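Local coordinates for citrate synthase (Thermotoga maritima, PDB 2P2W), which condenses oxaloacetate with acetyl-CoA, with uptake of water, to give citrate and CoA in the tricarboxylic acid cycle, at the interface of chains A and B. Residues are numbered along the deposited sequence; one frame, centred on the assembly and turned at random. Chains: chain A/B, Citrate synthase.

The interface of chains A and B. Residues chain A 344-347; chain B 177-178, 252.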
loop_
_atom_site.group_PDB
_atom_site.type_symbol
_atom_site.label_atom_id
_atom_site.label_comp_id
_atom_site.label_asym_id
_atom_site.label_seq_id
_atom_site.Cartn_x
_atom_site.Cartn_y
_atom_site.Cartn_z
ATOM N N ARG A 344 10.853 1.355 -9.482
ATOM C CA ARG A 344 11.869 1.756 -8.517
ATOM C C ARG A 344 12.553 3.037 -8.986
ATOM O O ARG A 344 13.561 2.990 -9.699
ATOM C CB ARG A 344 12.896 0.619 -8.401
ATOM C CG ARG A 344 13.687 0.547 -7.093
ATOM C CD ARG A 344 14.526 1.786 -6.820
ATOM N NE ARG A 344 15.400 1.560 -5.668
ATOM C CZ ARG A 344 16.065 2.512 -5.027
ATOM N NH1 ARG A 344 15.960 3.783 -5.415
ATOM N NH2 ARG A 344 16.840 2.193 -3.999
ATOM N N PRO A 345 12.013 4.199 -8.591
ATOM C CA PRO A 345 12.588 5.486 -8.982
ATOM C C PRO A 345 13.721 5.865 -8.033
ATOM O O PRO A 345 14.329 5.004 -7.402
ATOM C CB PRO A 345 11.399 6.432 -8.869
ATOM C CG PRO A 345 10.719 5.910 -7.625
ATOM C CD PRO A 345 10.766 4.392 -7.823
ATOM N N THR A 346 14.002 7.158 -7.938
ATOM C CA THR A 346 15.049 7.627 -7.049
ATOM C C THR A 346 14.754 9.064 -6.640
ATOM O O THR A 346 13.651 9.563 -6.860
ATOM C CB THR A 346 16.435 7.544 -7.725
ATOM O OG1 THR A 346 17.447 7.891 -6.773
ATOM C CG2 THR A 346 16.509 8.486 -8.921
ATOM N N SER A 347 15.734 9.723 -6.037
ATOM C CA SER A 347 15.552 11.096 -5.600
ATOM C C SER A 347 16.812 11.895 -5.865
ATOM O O SER A 347 17.821 11.351 -6.298
ATOM C CB SER A 347 15.256 11.141 -4.100
ATOM O OG SER A 347 16.407 10.782 -3.347
ATOM N N ASP B 177 16.964 5.005 0.150
ATOM C CA ASP B 177 16.362 5.851 -0.871
ATOM C C ASP B 177 14.934 5.454 -1.260
ATOM O O ASP B 177 14.165 4.960 -0.431
ATOM C CB ASP B 177 17.283 5.857 -2.101
ATOM C CG ASP B 177 17.077 7.068 -2.992
ATOM O OD1 ASP B 177 17.039 8.200 -2.467
ATOM O OD2 ASP B 177 16.968 6.881 -4.222
ATOM N N ILE B 178 14.583 5.657 -2.528
ATOM C CA ILE B 178 13.230 5.365 -2.980
ATOM C C ILE B 178 13.022 3.996 -3.619
ATOM O O ILE B 178 12.702 3.887 -4.808
ATOM C CB ILE B 178 12.735 6.461 -3.949
ATOM C CG1 ILE B 178 13.217 7.835 -3.470
ATOM C CG2 ILE B 178 11.215 6.451 -4.009
ATOM C CD1 ILE B 178 12.756 8.222 -2.063
ATOM N N VAL B 252 19.733 0.076 -8.745
ATOM C CA VAL B 252 20.720 1.142 -8.598
ATOM C C VAL B 252 22.185 0.720 -8.512
ATOM O O VAL B 252 23.031 1.284 -9.204
ATOM C CB VAL B 252 20.382 2.014 -7.366
ATOM C CG1 VAL B 252 21.289 3.234 -7.324
ATOM C CG2 VAL B 252 18.911 2.427 -7.415
#
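The side chain of A:Thr346 turns OG1 away from its own backbone N (chi1 -174°), and that of B:Asp177 leaves its backbone N in the same sense (chi1 -158°), which brings the hydroxyl to the syn side of a carboxylate oxygen. A:Thr346 OG1 gives a hydrogen bond to B:Asp177 OD2 at 2.8 Å. It arrives somewhat out of the carboxylate plane. The next hydroxyl, A:Ser347 OG, donates to the other oxygen, B:Asp177 OD1, which accepts with its syn lone pair, also at 2.8 Å. With a hydroxyl on each oxygen, the rotation of the carboxylate is held.

A:Arg344 reaches the same aspartate with the edge of its guanidinium. Its NH1 lies 3.5 Å from B:Asp177 OD2, a salt bridge with only a weak hydrogen bond. The two planes are 35° apart. A:Arg344 NH1 also makes a 2.8 Å bond to the backbone carbonyl A:Pro345 O, in the guanidinium plane. With the chain bent at chi2, this bond and the packing on both faces probably help to hold the guanidinium in place. B:Val252 CG2 sits over the centre of one face, 3.7 Å from A:Arg344 CZ. The backbone carbonyl carbon of B:Ile178 lies against the opposite face, nearer the rim. Shortened to an alanine, A:Arg344 would lose the salt bridge to B:Asp177 and would probably open a gap between B:Val252 and the B:Ile178 backbone.

The side chain of B:Ile178 packs along the chain A segment. Its CG2 meets the ring carbon A:Pro345 CG at 3.7 Å, the two side chains crossing at about a right angle. The other branch, CG1, runs under the backbone of A:Thr346 and approaches A:Ser347 CB at 3.9 Å.

The patch joins the subunits of the two-fold dimer beside the catalytic histidine loop of chain B. A:Arg344 is probably the C-terminal-arm arginine that citrate synthases contribute to the partner's oxaloacetate/citrate site, though no ligand here shows it.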